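Local coordinates for protein GP37 (Pseudomonas phage phikz, PDB 5FT0) that probably inhibits the host RNA degradosome during phage infection by acting on its ribonuclease, RNase E, at residues 124-129 with 230-235; 135-140 with 197-202; 141-146 with 201-206; 206-211 with 226-231. One frame throughout, in Å; residues are numbered along the deposited sequence.

Contact 1. Residues 124-129 with 230-235; sequences ILPVIE and VRYNQP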
# COMPACT_ATOMS: atom_id res chain seq x y z
N ILE A 124 8.44 -0.12 -3.34
CA ILE A 124 9.44 -0.34 -4.38
C ILE A 124 9.98 1.01 -4.83
O ILE A 124 9.23 1.99 -4.93
CB ILE A 124 8.85 -1.12 -5.57
CG1 ILE A 124 8.31 -2.47 -5.12
CG2 ILE A 124 9.89 -1.32 -6.67
CD1 ILE A 124 7.51 -3.18 -6.17
N LEU A 125 11.28 1.06 -5.12
CA LEU A 125 11.90 2.24 -5.72
C LEU A 125 11.85 2.07 -7.23
O LEU A 125 12.58 1.23 -7.77
CB LEU A 125 13.33 2.40 -5.24
CG LEU A 125 14.04 3.65 -5.77
CD1 LEU A 125 13.35 4.90 -5.26
CD2 LEU A 125 15.51 3.64 -5.39
N PRO A 126 11.02 2.83 -7.95
CA PRO A 126 10.82 2.55 -9.37
C PRO A 126 12.03 2.94 -10.21
O PRO A 126 12.68 3.95 -9.96
CB PRO A 126 9.60 3.41 -9.74
CG PRO A 126 9.01 3.85 -8.43
CD PRO A 126 10.16 3.92 -7.47
N VAL A 127 12.32 2.11 -11.21
CA VAL A 127 13.36 2.37 -12.20
C VAL A 127 12.78 2.45 -13.61
O VAL A 127 13.02 3.42 -14.34
CB VAL A 127 14.48 1.32 -12.13
CG1 VAL A 127 15.44 1.47 -13.31
CG2 VAL A 127 15.24 1.43 -10.81
N ILE A 128 12.00 1.44 -14.00
CA ILE A 128 11.28 1.43 -15.26
C ILE A 128 9.80 1.28 -14.95
O ILE A 128 9.41 0.36 -14.22
CB ILE A 128 11.75 0.29 -16.18
CG1 ILE A 128 13.26 0.36 -16.41
CG2 ILE A 128 11.01 0.34 -17.51
CD1 ILE A 128 13.83 -0.85 -17.11
N GLU A 129 8.99 2.19 -15.48
CA GLU A 129 7.55 2.15 -15.27
C GLU A 129 6.85 2.04 -16.61
O GLU A 129 7.02 2.90 -17.48
CB GLU A 129 7.07 3.39 -14.51
CG GLU A 129 5.57 3.40 -14.23
CD GLU A 129 5.16 4.51 -13.29
OE1 GLU A 129 6.05 5.12 -12.65
OE2 GLU A 129 3.94 4.78 -13.18
N VAL A 230 13.77 6.11 -14.87
CA VAL A 230 14.21 7.09 -13.89
C VAL A 230 15.66 6.80 -13.52
O VAL A 230 16.00 5.67 -13.17
CB VAL A 230 13.32 7.08 -12.63
CG1 VAL A 230 13.75 8.18 -11.67
CG2 VAL A 230 11.86 7.23 -13.01
N ARG A 231 16.50 7.83 -13.60
CA ARG A 231 17.83 7.80 -13.01
C ARG A 231 17.85 8.76 -11.83
O ARG A 231 17.47 9.92 -11.97
CB ARG A 231 18.91 8.20 -14.02
CG ARG A 231 20.32 8.10 -13.46
CD ARG A 231 21.27 9.03 -14.20
NE ARG A 231 22.67 8.68 -13.98
CZ ARG A 231 23.46 9.28 -13.10
NH1 ARG A 231 23.00 10.26 -12.34
NH2 ARG A 231 24.73 8.89 -12.98
N TYR A 232 18.29 8.27 -10.68
CA TYR A 232 18.31 9.08 -9.48
C TYR A 232 19.65 9.80 -9.37
O TYR A 232 20.54 9.65 -10.21
CB TYR A 232 17.99 8.21 -8.27
CG TYR A 232 16.59 7.62 -8.35
CD1 TYR A 232 15.48 8.38 -8.02
CD2 TYR A 232 16.39 6.32 -8.80
CE1 TYR A 232 14.20 7.86 -8.11
CE2 TYR A 232 15.11 5.79 -8.89
CZ TYR A 232 14.03 6.57 -8.54
OH TYR A 232 12.76 6.05 -8.63
N ASN A 233 19.80 10.61 -8.31
CA ASN A 233 20.94 11.53 -8.23
C ASN A 233 22.28 10.81 -8.34
O ASN A 233 23.24 11.38 -8.86
CB ASN A 233 20.87 12.35 -6.94
CG ASN A 233 20.72 11.48 -5.71
OD1 ASN A 233 19.97 10.50 -5.71
ND2 ASN A 233 21.44 11.84 -4.65
N GLN A 234 22.35 9.57 -7.87
CA GLN A 234 23.53 8.72 -8.04
C GLN A 234 23.11 7.37 -8.62
O GLN A 234 22.00 6.90 -8.37
CB GLN A 234 24.26 8.51 -6.70
CG GLN A 234 25.55 9.32 -6.54
CD GLN A 234 25.30 10.81 -6.35
OE1 GLN A 234 24.61 11.22 -5.42
NE2 GLN A 234 25.87 11.63 -7.23
N PRO A 235 23.99 6.74 -9.40
CA PRO A 235 23.64 5.47 -10.06
C PRO A 235 23.38 4.34 -9.07
O PRO A 235 23.71 4.42 -7.88
CB PRO A 235 24.87 5.16 -10.93
CG PRO A 235 25.95 6.09 -10.45
CD PRO A 235 25.26 7.29 -9.89

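Contact 2. Residues 135-140 with 197-202; sequences HVDDIS and AVEMYQ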
# COMPACT_ATOMS: atom_id res chain seq x y z
N HIS A 135 0.25 8.96 -22.90
CA HIS A 135 1.23 9.57 -23.79
C HIS A 135 1.82 10.79 -23.10
O HIS A 135 1.11 11.51 -22.39
CB HIS A 135 0.58 9.96 -25.12
CG HIS A 135 1.57 10.28 -26.20
ND1 HIS A 135 2.32 11.44 -26.22
CD2 HIS A 135 1.92 9.59 -27.32
CE1 HIS A 135 3.09 11.44 -27.29
NE2 HIS A 135 2.87 10.34 -27.97
N VAL A 136 3.12 11.02 -23.30
CA VAL A 136 3.81 12.07 -22.55
C VAL A 136 3.27 13.45 -22.92
O VAL A 136 3.31 14.37 -22.09
CB VAL A 136 5.33 11.97 -22.77
CG1 VAL A 136 5.70 12.30 -24.21
CG2 VAL A 136 6.07 12.89 -21.81
N ASP A 137 2.75 13.61 -24.14
CA ASP A 137 2.22 14.91 -24.55
C ASP A 137 1.04 15.35 -23.71
O ASP A 137 0.70 16.54 -23.71
CB ASP A 137 1.82 14.88 -26.03
CG ASP A 137 3.01 14.75 -26.96
OD1 ASP A 137 4.14 15.06 -26.53
OD2 ASP A 137 2.81 14.35 -28.13
N ASP A 138 0.41 14.44 -22.97
CA ASP A 138 -0.74 14.77 -22.15
C ASP A 138 -0.37 15.12 -20.71
O ASP A 138 -1.23 15.56 -19.95
CB ASP A 138 -1.75 13.62 -22.14
CG ASP A 138 -2.24 13.27 -23.54
OD1 ASP A 138 -2.27 14.17 -24.40
OD2 ASP A 138 -2.61 12.10 -23.77
N ILE A 139 0.89 14.93 -20.31
CA ILE A 139 1.33 15.28 -18.96
C ILE A 139 2.55 16.19 -19.03
O ILE A 139 3.15 16.51 -18.01
CB ILE A 139 1.64 14.02 -18.13
CG1 ILE A 139 2.69 13.16 -18.84
CG2 ILE A 139 0.37 13.22 -17.86
CD1 ILE A 139 3.17 11.98 -18.02
N SER A 140 2.92 16.60 -20.25
CA SER A 140 4.16 17.36 -20.42
C SER A 140 4.09 18.71 -19.73
O SER A 140 5.10 19.17 -19.17
CB SER A 140 4.47 17.52 -21.91
OG SER A 140 3.40 18.17 -22.59
N ALA A 197 7.64 9.45 -29.48
CA ALA A 197 8.01 10.63 -28.72
C ALA A 197 9.00 10.25 -27.63
O ALA A 197 8.79 9.28 -26.90
CB ALA A 197 6.77 11.28 -28.09
N VAL A 198 10.10 10.99 -27.55
CA VAL A 198 11.10 10.83 -26.51
C VAL A 198 11.30 12.18 -25.85
O VAL A 198 11.64 13.16 -26.53
CB VAL A 198 12.43 10.29 -27.05
CG1 VAL A 198 13.38 9.98 -25.90
CG2 VAL A 198 12.20 9.05 -27.92
N GLU A 199 11.10 12.25 -24.54
CA GLU A 199 11.24 13.50 -23.81
C GLU A 199 11.96 13.24 -22.50
O GLU A 199 11.55 12.39 -21.71
CB GLU A 199 9.87 14.15 -23.57
CG GLU A 199 9.39 14.96 -24.76
CD GLU A 199 7.91 15.28 -24.71
OE1 GLU A 199 7.36 15.38 -23.59
OE2 GLU A 199 7.29 15.43 -25.79
N MSE A 200 13.05 13.97 -22.29
CA MSE A 200 13.84 13.85 -21.07
C MSE A 200 13.61 15.06 -20.17
O MSE A 200 13.62 16.20 -20.64
CB MSE A 200 15.32 13.70 -21.40
CG MSE A 200 16.24 13.81 -20.19
SE MSE A 200 18.06 13.18 -20.53
CE MSE A 200 18.56 14.43 -21.94
N TYR A 201 13.40 14.81 -18.89
CA TYR A 201 13.17 15.86 -17.91
C TYR A 201 14.19 15.73 -16.79
O TYR A 201 14.39 14.64 -16.26
CB TYR A 201 11.75 15.80 -17.35
CG TYR A 201 10.69 16.00 -18.41
CD1 TYR A 201 10.25 17.27 -18.74
CD2 TYR A 201 10.13 14.92 -19.07
CE1 TYR A 201 9.28 17.46 -19.71
CE2 TYR A 201 9.16 15.10 -20.05
CZ TYR A 201 8.74 16.37 -20.36
OH TYR A 201 7.78 16.56 -21.32
N GLN A 202 14.82 16.85 -16.45
CA GLN A 202 15.79 16.89 -15.37
C GLN A 202 15.15 17.55 -14.16
O GLN A 202 14.68 18.69 -14.24
CB GLN A 202 17.06 17.64 -15.78
CG GLN A 202 18.15 17.62 -14.71
CD GLN A 202 18.68 16.22 -14.47
OE1 GLN A 202 18.84 15.44 -15.41
NE2 GLN A 202 18.96 15.90 -13.21

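Contact 3. Residues 141-146 with 201-206; sequences DKLIKS and YQFIDR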
# COMPACT_ATOMS: atom_id res chain seq x y z
N ASP A 141 2.93 19.38 -19.76
CA ASP A 141 2.80 20.66 -19.06
C ASP A 141 3.10 20.51 -17.58
O ASP A 141 3.84 21.32 -17.00
CB ASP A 141 1.39 21.22 -19.27
CG ASP A 141 1.15 21.69 -20.69
OD1 ASP A 141 2.14 21.90 -21.43
OD2 ASP A 141 -0.03 21.86 -21.07
N LYS A 142 2.54 19.48 -16.94
CA LYS A 142 2.84 19.23 -15.54
C LYS A 142 4.32 18.89 -15.34
O LYS A 142 4.93 19.27 -14.34
CB LYS A 142 1.96 18.10 -15.01
CG LYS A 142 2.27 17.67 -13.59
CD LYS A 142 2.01 16.19 -13.39
CE LYS A 142 2.91 15.35 -14.29
NZ LYS A 142 2.67 13.89 -14.12
N LEU A 143 4.90 18.16 -16.30
CA LEU A 143 6.30 17.78 -16.18
C LEU A 143 7.23 18.98 -16.36
O LEU A 143 8.24 19.10 -15.65
CB LEU A 143 6.64 16.68 -17.19
CG LEU A 143 5.96 15.33 -16.93
CD1 LEU A 143 6.29 14.33 -18.03
CD2 LEU A 143 6.37 14.79 -15.56
N ILE A 144 6.90 19.87 -17.29
CA ILE A 144 7.74 21.04 -17.53
C ILE A 144 7.73 21.96 -16.32
O ILE A 144 8.78 22.47 -15.90
CB ILE A 144 7.30 21.77 -18.81
CG1 ILE A 144 7.54 20.90 -20.04
CG2 ILE A 144 8.03 23.10 -18.94
CD1 ILE A 144 7.36 21.63 -21.35
N LYS A 145 6.55 22.19 -15.73
CA LYS A 145 6.46 23.10 -14.59
C LYS A 145 7.23 22.58 -13.39
O LYS A 145 7.90 23.35 -12.69
CB LYS A 145 4.99 23.33 -14.22
N SER A 146 7.16 21.27 -13.14
CA SER A 146 7.72 20.69 -11.93
C SER A 146 9.18 20.28 -12.07
O SER A 146 9.79 19.86 -11.08
CB SER A 146 6.90 19.48 -11.50
OG SER A 146 6.91 18.47 -12.49
N TYR A 201 13.40 14.81 -18.89
CA TYR A 201 13.17 15.86 -17.91
C TYR A 201 14.19 15.73 -16.79
O TYR A 201 14.39 14.64 -16.26
CB TYR A 201 11.75 15.80 -17.35
CG TYR A 201 10.69 16.00 -18.41
CD1 TYR A 201 10.25 17.27 -18.74
CD2 TYR A 201 10.13 14.92 -19.07
CE1 TYR A 201 9.28 17.46 -19.71
CE2 TYR A 201 9.16 15.10 -20.05
CZ TYR A 201 8.74 16.37 -20.36
OH TYR A 201 7.78 16.56 -21.32
N GLN A 202 14.82 16.85 -16.45
CA GLN A 202 15.79 16.89 -15.37
C GLN A 202 15.15 17.55 -14.16
O GLN A 202 14.68 18.69 -14.24
CB GLN A 202 17.06 17.64 -15.78
CG GLN A 202 18.15 17.62 -14.71
CD GLN A 202 18.68 16.22 -14.47
OE1 GLN A 202 18.84 15.44 -15.41
NE2 GLN A 202 18.96 15.90 -13.21
N PHE A 203 15.12 16.83 -13.05
CA PHE A 203 14.73 17.37 -11.76
C PHE A 203 15.98 17.57 -10.91
O PHE A 203 17.08 17.16 -11.30
CB PHE A 203 13.72 16.45 -11.07
CG PHE A 203 12.48 16.20 -11.88
CD1 PHE A 203 12.47 15.23 -12.88
CD2 PHE A 203 11.32 16.92 -11.65
CE1 PHE A 203 11.34 14.99 -13.64
CE2 PHE A 203 10.18 16.69 -12.40
CZ PHE A 203 10.19 15.72 -13.40
N ILE A 204 15.81 18.20 -9.75
CA ILE A 204 16.96 18.42 -8.89
C ILE A 204 17.53 17.10 -8.40
O ILE A 204 18.75 16.97 -8.24
CB ILE A 204 16.59 19.34 -7.70
CG1 ILE A 204 15.19 19.01 -7.18
CG2 ILE A 204 16.70 20.81 -8.11
CD1 ILE A 204 14.75 19.88 -6.02
N ASP A 205 16.68 16.10 -8.20
CA ASP A 205 17.10 14.85 -7.58
C ASP A 205 17.05 13.64 -8.51
O ASP A 205 17.40 12.54 -8.08
CB ASP A 205 16.26 14.57 -6.33
CG ASP A 205 14.78 14.38 -6.64
OD1 ASP A 205 14.35 14.71 -7.76
OD2 ASP A 205 14.04 13.90 -5.75
N ARG A 206 16.64 13.81 -9.77
CA ARG A 206 16.48 12.66 -10.65
C ARG A 206 16.34 13.12 -12.09
O ARG A 206 16.06 14.29 -12.36
CB ARG A 206 15.27 11.81 -10.25
CG ARG A 206 13.95 12.51 -10.54
CD ARG A 206 12.79 11.89 -9.77
NE ARG A 206 11.52 12.44 -10.21
CZ ARG A 206 11.01 13.59 -9.77
NH1 ARG A 206 11.67 14.31 -8.87
NH2 ARG A 206 9.84 14.01 -10.22
O HOH W 1 12.89 19.47 -9.60

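Contact 4. Residues 206-211 with 226-231; sequences RTEVYF and TIKIVR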
# COMPACT_ATOMS: atom_id res chain seq x y z
N ARG A 206 16.64 13.81 -9.77
CA ARG A 206 16.48 12.66 -10.65
C ARG A 206 16.34 13.12 -12.09
O ARG A 206 16.06 14.29 -12.36
CB ARG A 206 15.27 11.81 -10.25
CG ARG A 206 13.95 12.51 -10.54
CD ARG A 206 12.79 11.89 -9.77
NE ARG A 206 11.52 12.44 -10.21
CZ ARG A 206 11.01 13.59 -9.77
NH1 ARG A 206 11.67 14.31 -8.87
NH2 ARG A 206 9.84 14.01 -10.22
N THR A 207 16.52 12.17 -13.01
CA THR A 207 16.25 12.36 -14.42
C THR A 207 15.19 11.35 -14.85
O THR A 207 15.30 10.16 -14.54
CB THR A 207 17.51 12.17 -15.28
OG1 THR A 207 18.51 13.12 -14.88
CG2 THR A 207 17.18 12.37 -16.76
N GLU A 208 14.16 11.83 -15.55
CA GLU A 208 13.10 10.97 -16.07
C GLU A 208 13.05 11.10 -17.58
O GLU A 208 12.98 12.21 -18.12
CB GLU A 208 11.74 11.34 -15.45
CG GLU A 208 11.68 11.15 -13.95
CD GLU A 208 10.33 11.52 -13.36
OE1 GLU A 208 9.49 12.08 -14.09
OE2 GLU A 208 10.11 11.24 -12.16
N VAL A 209 13.10 9.96 -18.27
CA VAL A 209 13.01 9.90 -19.72
C VAL A 209 11.73 9.15 -20.07
O VAL A 209 11.52 8.02 -19.61
CB VAL A 209 14.24 9.24 -20.36
CG1 VAL A 209 14.14 9.28 -21.87
CG2 VAL A 209 15.51 9.93 -19.89
N TYR A 210 10.88 9.77 -20.89
CA TYR A 210 9.61 9.20 -21.29
C TYR A 210 9.68 8.78 -22.75
O TYR A 210 10.05 9.58 -23.61
CB TYR A 210 8.47 10.20 -21.08
CG TYR A 210 8.18 10.50 -19.63
CD1 TYR A 210 9.00 11.35 -18.90
CD2 TYR A 210 7.07 9.95 -19.00
CE1 TYR A 210 8.74 11.63 -17.57
CE2 TYR A 210 6.80 10.23 -17.67
CZ TYR A 210 7.63 11.07 -16.96
OH TYR A 210 7.37 11.35 -15.64
N PHE A 211 9.33 7.52 -23.02
CA PHE A 211 9.22 6.99 -24.37
C PHE A 211 7.75 6.70 -24.64
O PHE A 211 7.19 5.75 -24.10
CB PHE A 211 10.07 5.72 -24.53
CG PHE A 211 11.50 5.88 -24.12
CD1 PHE A 211 11.89 5.70 -22.80
CD2 PHE A 211 12.47 6.20 -25.06
CE1 PHE A 211 13.21 5.84 -22.43
CE2 PHE A 211 13.79 6.35 -24.69
CZ PHE A 211 14.16 6.17 -23.37
N THR A 226 3.35 4.39 -22.87
CA THR A 226 4.53 5.13 -22.45
C THR A 226 5.38 4.24 -21.54
O THR A 226 4.84 3.50 -20.71
CB THR A 226 4.15 6.43 -21.72
OG1 THR A 226 3.50 7.33 -22.63
CG2 THR A 226 5.39 7.12 -21.15
N ILE A 227 6.69 4.32 -21.71
CA ILE A 227 7.65 3.71 -20.80
C ILE A 227 8.45 4.84 -20.16
O ILE A 227 9.01 5.68 -20.86
CB ILE A 227 8.58 2.73 -21.52
CG1 ILE A 227 7.78 1.60 -22.17
CG2 ILE A 227 9.61 2.16 -20.55
CD1 ILE A 227 8.63 0.58 -22.87
N LYS A 228 8.48 4.86 -18.83
CA LYS A 228 9.25 5.85 -18.08
C LYS A 228 10.44 5.18 -17.44
O LYS A 228 10.31 4.12 -16.82
CB LYS A 228 8.39 6.53 -17.01
CG LYS A 228 9.17 7.57 -16.20
CD LYS A 228 8.30 8.25 -15.15
CE LYS A 228 8.05 7.34 -13.96
NZ LYS A 228 7.27 8.03 -12.90
N ILE A 229 11.62 5.79 -17.59
CA ILE A 229 12.84 5.32 -16.97
C ILE A 229 13.38 6.45 -16.10
O ILE A 229 13.43 7.60 -16.54
CB ILE A 229 13.88 4.88 -18.02
CG1 ILE A 229 13.28 3.80 -18.92
CG2 ILE A 229 15.14 4.36 -17.33
CD1 ILE A 229 14.18 3.38 -20.05
N VAL A 230 13.77 6.11 -14.87
CA VAL A 230 14.21 7.09 -13.89
C VAL A 230 15.66 6.80 -13.52
O VAL A 230 16.00 5.67 -13.17
CB VAL A 230 13.32 7.08 -12.63
CG1 VAL A 230 13.75 8.18 -11.67
CG2 VAL A 230 11.86 7.23 -13.01
N ARG A 231 16.50 7.83 -13.60
CA ARG A 231 17.83 7.80 -13.01
C ARG A 231 17.85 8.76 -11.83
O ARG A 231 17.47 9.92 -11.97
CB ARG A 231 18.91 8.20 -14.02
CG ARG A 231 20.32 8.10 -13.46
CD ARG A 231 21.27 9.03 -14.20
NE ARG A 231 22.67 8.68 -13.98
CZ ARG A 231 23.46 9.28 -13.10
NH1 ARG A 231 23.00 10.26 -12.34
NH2 ARG A 231 24.73 8.89 -12.98

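Contact 1. Residues 124-129 with 230-235
L125 meets Y232 with the end of its branched side chain. Its CG stands anti to the backbone N (chi1 -177°), and from there CD1 approaches the tyrosine ring obliquely, 3.7 Å from Y232 CZ, the two side chains running antiparallel as they pass. At P126 the contact turns polar. Y232 OH donates a hydrogen bond to P126 O at 2.5 Å, a very short value; the carbonyl oxygen sits at the edge of the phenol ring, close to its plane. P126 CD also lies 3.6 Å from Y232 OH, with the proline crossing the tyrosine at about a right angle. V127 points its CB away from 230-235 and contributes backbone instead: V230 N binds V127 O at 2.8 Å, with an N-H...O angle of 157° and the donor in the carbonyl plane. Strands 122-132 and 220-232 are neighbours in an antiparallel sheet, but V127 and I128 are set together opposite V110 in a classic beta bulge, where the strand changes direction. Segment 124-126 runs at 106° to segment 230-232, their axes 9.1 Å apart at closest, yet Y232 still reaches P126 O. One face of its ring is packed by V230 CG1, 3.5 Å above the plane of the Y232 ring and toward its rim. Past the bulge, E129 is backbone-bonded to K228, while L249 of the second subunit packs on both L125 and Y232.

Contact 2. Residues 135-140 with 197-202
The short 3-10 turn 136-138, which leads through the N-cap residue I139 into helix 140-146, sets V136 against E199 and Y201 of strand 197-202. V136 CG1 lies between the backbone N and the carbonyl carbon (chi1 67°) and CG2 anti to that N, and both methyls border the E199 carboxylate, with V136 CG2 3.3 Å from E199 OE1. That same oxygen accepts a hydrogen bond from Y201 OH at 2.6 Å on its anti side, somewhat out of the carboxylate plane, which fixes the carboxylate beside the valine. S140 CB completes this patch, 3.5 Å from Y201 OH. The strand belongs to the seven-stranded antiparallel sheet, and the turn lies over A197, E199 and Y201, which point toward it. Further out, D137 OD1 and E199 OE2 stand 3.3 Å apart with carboxylate planes 27° from parallel; two acceptors of like charge this close would be expected to raise the proton affinity of one of them. D137 N donates to H135 ND1 at 3.0 Å, nearly straight at 168° and in the imidazole plane. This bond holds the ring where H135 CE1 reaches A197 CB at 3.8 Å. H135 also packs on E214 of the arginine pocket, and the D137 side chain approaches that bound arginine to about 5 Å.

Contact 3. Residues 141-146 with 201-206
K142 O accepts two hydrogen bonds from S146, the residue whose carbonyl and hydroxyl both touch F203: S146 OG donates to K142 O at 2.8 Å, and S146 N donates to K142 O at 3.2 Å from the opposite face of the carbonyl plane. S146 OG lies between its backbone N and carbonyl carbon (chi1 62°), which points it back to K142 O. The hydroxyl is thereby held against the helix backbone, in the plane of the F203 ring at its edge. S146 O comes to the same edge, 3.4 Å from F203 CD2. One turn back, L143 lies across Y201 at about a right angle. L143 CB sits over one face of the phenol, 3.8 Å from the Y201 ring centroid and 14° off the normal, a CH-pi contact, while L143 CD1 touches Y201 CE2 at 3.6 Å. I144 adds CG1 at the ring edge, 3.9 Å from Y201 CE1. The helix thus packs by its leucine side onto the end of strand 197-202 and, through S146, onto the turn that leads to strand 206-217. Just beyond it, R206, the first residue of that strand, stacks on F203 in a cation-pi arrangement, with R206 NH2 3.4 Å above the F203 ring plane and over its centre. R206 NH1 also forms a salt bridge with D205 OD1, which uses its syn lone pair. No direct hydrogen bond joins the two segments; a water bound to I204 N reaches S146 O only weakly. Cohesion therefore rests on apolar and CH-pi packing, and the cation over F203 may make its edge hydrogens slightly more attractive to S146 O.

Contact 4. Residues 206-211 with 226-231
Y210 holds CG anti to its carbonyl carbon (chi1 -68°) and K228 holds CG anti to its backbone N (chi1 180°); the CG atoms so placed start two side chains that run alongside each other, pointing the same way. K228 CG covers one face of the phenol in a CH-pi contact, 4.0 Å from the Y210 ring centroid, and K228 CD comes 3.3 Å from Y210 OH; T226 CG2 meets the ring at its edge. Y210 OH donates to E208 OE1 at 2.7 Å, and R206 NE binds E208 OE2 at 2.7 Å in a salt bridge, so both carboxylate oxygens are held, each met by a donor lying out of the carboxylate plane. K228 NZ stays 4.3 Å from E208 OE2, beyond a salt bridge, and pairs instead with E129. Beneath these groups runs an antiparallel beta hairpin with strand directions 162° apart. T207-R231, V209-I229 and F211-I227 are its hydrogen-bonded pairs, T207 N to R231 O being 2.7 Å; E208-V230 and Y210-K228 are non-hydrogen-bonded. On the face carrying V209 and I227, the F211 and I229 side chains cross obliquely, with F211 CE1 3.6 Å from I229 CD1. Helix 158-187 packs against that face, placing I177 on F211 and V173 on I229.

Overall arrangement
From the N terminus, strand 122-132 opens contact 1, and the loop it closes encloses contacts 2 and 3. Next come 135-140 and 141-146, a turn and its following helix, whose partners 197-202 and 201-206 lie in the same order; the loops of contacts 2 and 3 therefore interleave, sharing Y201 and Q202. R206 ends contact 3 and begins contact 4, a local hairpin in series with both. Strand 220-232 then serves contacts 4 and 1 together through V230 and R231. Contacts 1 and 4 join strands 122-132, 220-232 and 206-217, meeting also through the E129-K228 salt bridge; strand 197-202, next to 206-217 in the sheet, carries the turn and helix 140-146 through contacts 2 and 3.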